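Local coordinates for protein inactive glucansucrase (Lactobacillus reuteri, PDB 5JBD) that is an inactive glucansucrase-type protein of glycoside hydrolase family 70, built round a TIM-type barrel, at residues A[265-277]-A[725-737]. Numbering follows the deposited sequence.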
# COMPACT_ATOMS: atom_id res chain seq x y z
N TYR A 265 -16.15 -5.76 14.19
CA TYR A 265 -16.33 -4.31 13.97
C TYR A 265 -17.72 -3.76 14.33
O TYR A 265 -17.85 -2.86 15.18
CB TYR A 265 -15.95 -3.92 12.53
CG TYR A 265 -16.15 -2.45 12.24
CD1 TYR A 265 -15.30 -1.50 12.80
CD2 TYR A 265 -17.20 -2.01 11.45
CE1 TYR A 265 -15.48 -0.15 12.58
CE2 TYR A 265 -17.38 -0.65 11.19
CZ TYR A 265 -16.51 0.27 11.76
OH TYR A 265 -16.69 1.62 11.56
N GLY A 266 -18.76 -4.27 13.67
CA GLY A 266 -20.11 -3.77 13.89
C GLY A 266 -20.58 -3.92 15.34
O GLY A 266 -21.14 -2.98 15.93
N LYS A 267 -20.36 -5.10 15.91
CA LYS A 267 -20.75 -5.37 17.31
C LYS A 267 -20.09 -4.39 18.26
O LYS A 267 -20.74 -3.85 19.13
CB LYS A 267 -20.40 -6.80 17.72
CG LYS A 267 -21.38 -7.81 17.16
CD LYS A 267 -21.26 -9.21 17.70
CE LYS A 267 -22.46 -10.06 17.26
NZ LYS A 267 -22.30 -11.51 17.55
N LEU A 268 -18.80 -4.15 18.05
CA LEU A 268 -18.03 -3.29 18.94
C LEU A 268 -18.33 -1.80 18.78
O LEU A 268 -18.11 -1.04 19.72
CB LEU A 268 -16.55 -3.56 18.75
CG LEU A 268 -16.09 -4.94 19.21
CD1 LEU A 268 -14.63 -5.13 18.84
CD2 LEU A 268 -16.32 -5.13 20.71
N MET A 269 -18.82 -1.38 17.62
CA MET A 269 -19.20 0.03 17.39
C MET A 269 -20.67 0.33 17.69
O MET A 269 -21.07 1.49 17.71
CB MET A 269 -18.90 0.44 15.94
CG MET A 269 -17.42 0.50 15.61
SD MET A 269 -16.45 1.61 16.67
CE MET A 269 -17.25 3.18 16.29
N GLY A 270 -21.47 -0.71 17.92
CA GLY A 270 -22.91 -0.56 18.01
C GLY A 270 -23.55 -0.25 16.66
O GLY A 270 -24.64 0.32 16.60
N TYR A 271 -22.90 -0.66 15.58
CA TYR A 271 -23.45 -0.55 14.24
C TYR A 271 -24.14 -1.89 13.92
O TYR A 271 -24.51 -2.64 14.85
CB TYR A 271 -22.34 -0.22 13.25
CG TYR A 271 -21.62 1.11 13.45
CD1 TYR A 271 -22.17 2.15 14.21
CD2 TYR A 271 -20.40 1.34 12.83
CE1 TYR A 271 -21.50 3.35 14.37
CE2 TYR A 271 -19.73 2.54 12.98
CZ TYR A 271 -20.29 3.54 13.74
OH TYR A 271 -19.62 4.74 13.89
N ASN A 272 -24.37 -2.20 12.65
CA ASN A 272 -25.03 -3.45 12.30
C ASN A 272 -24.32 -4.60 13.01
O ASN A 272 -23.12 -4.78 12.80
CB ASN A 272 -25.01 -3.70 10.79
CG ASN A 272 -25.92 -4.84 10.38
OD1 ASN A 272 -25.78 -5.96 10.85
ND2 ASN A 272 -26.85 -4.55 9.50
N PRO A 273 -25.05 -5.37 13.85
CA PRO A 273 -24.38 -6.41 14.62
C PRO A 273 -23.80 -7.57 13.79
O PRO A 273 -23.05 -8.36 14.34
CB PRO A 273 -25.47 -6.90 15.59
CG PRO A 273 -26.75 -6.57 14.91
CD PRO A 273 -26.50 -5.32 14.12
N ASP A 274 -24.19 -7.70 12.52
CA ASP A 274 -23.59 -8.69 11.62
C ASP A 274 -22.50 -8.08 10.71
O ASP A 274 -22.01 -8.75 9.81
CB ASP A 274 -24.69 -9.35 10.78
CG ASP A 274 -24.20 -10.58 10.01
OD1 ASP A 274 -23.53 -11.44 10.62
OD2 ASP A 274 -24.43 -10.67 8.79
N GLY A 275 -22.10 -6.83 10.97
CA GLY A 275 -21.15 -6.11 10.15
C GLY A 275 -19.72 -6.29 10.62
O GLY A 275 -19.05 -5.32 10.94
N ASN A 276 -19.27 -7.54 10.61
CA ASN A 276 -17.98 -7.93 11.14
C ASN A 276 -17.16 -8.61 10.04
O ASN A 276 -17.70 -9.45 9.32
CB ASN A 276 -18.22 -8.92 12.30
CG ASN A 276 -19.28 -8.42 13.31
OD1 ASN A 276 -19.11 -7.40 13.97
ND2 ASN A 276 -20.37 -9.17 13.43
N PHE A 277 -15.88 -8.25 9.90
CA PHE A 277 -15.02 -8.92 8.94
C PHE A 277 -14.77 -10.38 9.37
O PHE A 277 -14.74 -10.69 10.58
CB PHE A 277 -13.70 -8.15 8.77
CG PHE A 277 -13.86 -6.84 8.06
CD1 PHE A 277 -14.13 -6.80 6.69
CD2 PHE A 277 -13.73 -5.63 8.74
CE1 PHE A 277 -14.27 -5.58 6.03
CE2 PHE A 277 -13.87 -4.42 8.08
CZ PHE A 277 -14.14 -4.39 6.72
N GLY A 725 -17.11 5.64 2.22
CA GLY A 725 -18.31 5.92 3.02
C GLY A 725 -18.00 5.98 4.51
O GLY A 725 -16.86 6.20 4.91
N SER A 726 -19.06 5.87 5.31
CA SER A 726 -18.99 5.88 6.78
C SER A 726 -18.85 4.46 7.34
O SER A 726 -19.11 3.47 6.64
CB SER A 726 -20.25 6.52 7.36
OG SER A 726 -21.41 5.76 7.04
N GLY A 727 -18.48 4.40 8.61
CA GLY A 727 -18.40 3.14 9.34
C GLY A 727 -19.74 2.45 9.45
O GLY A 727 -19.82 1.21 9.36
N GLU A 728 -20.80 3.24 9.64
CA GLU A 728 -22.17 2.69 9.72
C GLU A 728 -22.55 2.04 8.39
O GLU A 728 -23.13 0.96 8.36
CB GLU A 728 -23.21 3.78 10.03
CG GLU A 728 -24.42 3.26 10.75
CD GLU A 728 -25.42 4.35 11.10
OE1 GLU A 728 -25.06 5.33 11.78
OE2 GLU A 728 -26.57 4.20 10.68
N GLU A 729 -22.23 2.73 7.30
CA GLU A 729 -22.47 2.18 5.96
C GLU A 729 -21.67 0.88 5.73
O GLU A 729 -22.23 -0.11 5.28
CB GLU A 729 -22.14 3.23 4.90
CG GLU A 729 -23.21 4.32 4.76
CD GLU A 729 -22.78 5.50 3.92
OE1 GLU A 729 -21.56 5.65 3.64
OE2 GLU A 729 -23.66 6.31 3.54
N LEU A 730 -20.39 0.90 6.09
CA LEU A 730 -19.53 -0.29 6.01
C LEU A 730 -20.16 -1.50 6.72
O LEU A 730 -20.26 -2.59 6.15
CB LEU A 730 -18.14 -0.01 6.60
CG LEU A 730 -17.17 -1.20 6.71
CD1 LEU A 730 -16.97 -1.89 5.37
CD2 LEU A 730 -15.83 -0.75 7.25
N ALA A 731 -20.60 -1.30 7.96
CA ALA A 731 -21.21 -2.40 8.72
C ALA A 731 -22.48 -2.95 8.06
O ALA A 731 -22.69 -4.17 8.03
CB ALA A 731 -21.51 -1.98 10.15
N ASN A 732 -23.33 -2.06 7.54
CA ASN A 732 -24.52 -2.49 6.79
C ASN A 732 -24.14 -3.20 5.49
O ASN A 732 -24.80 -4.17 5.11
CB ASN A 732 -25.44 -1.31 6.48
CG ASN A 732 -26.28 -0.89 7.68
OD1 ASN A 732 -26.67 -1.71 8.53
ND2 ASN A 732 -26.55 0.39 7.75
N THR A 733 -23.08 -2.74 4.83
CA THR A 733 -22.58 -3.37 3.61
C THR A 733 -22.07 -4.79 3.87
O THR A 733 -22.39 -5.72 3.13
CB THR A 733 -21.50 -2.51 2.93
OG1 THR A 733 -22.05 -1.21 2.66
CG2 THR A 733 -21.01 -3.13 1.63
N ILE A 734 -21.30 -4.95 4.95
CA ILE A 734 -20.80 -6.29 5.33
C ILE A 734 -21.98 -7.23 5.59
O ILE A 734 -21.97 -8.39 5.13
CB ILE A 734 -19.85 -6.22 6.54
CG1 ILE A 734 -18.56 -5.50 6.14
CG2 ILE A 734 -19.52 -7.63 7.05
CD1 ILE A 734 -17.71 -5.07 7.30
N ALA A 735 -22.99 -6.74 6.30
CA ALA A 735 -24.20 -7.54 6.60
C ALA A 735 -24.95 -7.94 5.34
O ALA A 735 -25.41 -9.08 5.22
CB ALA A 735 -25.12 -6.78 7.54
N ALA A 736 -25.06 -7.00 4.39
CA ALA A 736 -25.69 -7.29 3.10
C ALA A 736 -24.94 -8.37 2.31
O ALA A 736 -25.56 -9.26 1.74
CB ALA A 736 -25.82 -6.01 2.27
N LEU A 737 -23.61 -8.30 2.30
CA LEU A 737 -22.80 -9.34 1.65
C LEU A 737 -22.97 -10.69 2.37
O LEU A 737 -23.10 -11.72 1.72
CB LEU A 737 -21.33 -8.93 1.61
CG LEU A 737 -21.04 -7.72 0.71
CD1 LEU A 737 -19.65 -7.17 0.97
CD2 LEU A 737 -21.20 -8.07 -0.77
O HOH W 1 -20.49 5.93 10.83
O HOH W 2 -24.59 -0.15 10.55
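Gly275 and Ala731 bring the backbones of 265-277 and 725-737 together, their CA atoms 4.0 Å apart, where the loop after helix 265-269 runs along helix 727-737; the two helix axes approach to 10.0 Å at their closest, with a crossing angle of -137°. Glycine suits this spot because, with no side chain, Gly275 brings its CA within 3.3 Å of Ala731 O, and small Ala731 lets Tyr271 CB come within 3.7 Å of Ala731 CB. The Tyr271 ring lies between Met269 CB on one face and Glu728 CA on the other. Gly727, lacking a side chain, leaves room for Tyr265, whose OH comes within 3.2 Å of Gly727 CA. Asn272 works at both ends of its amide. With CG anti to the backbone N (chi1 -169°), the amide's turn about CB-CG sends OD1 to the N-H of Asp274, an Asx turn, while ND2 donates a nearly straight hydrogen bond (3.0 Å, 168°) to Asn732 OD1, in the plane of the Asn732 carbonyl; the two amides are almost perpendicular. Deeper in, Ile734 CD1 sits over the Phe277 ring, 3.8 Å from its centroid, a CH-pi contact beside strand 743-748 of the barrel. The contact thus grades from an apolar inner side, packed against the barrel strands, to a polar outer side where one amide-to-amide hydrogen bond and a water joining Asn272 N to Glu728 O link loop and helix.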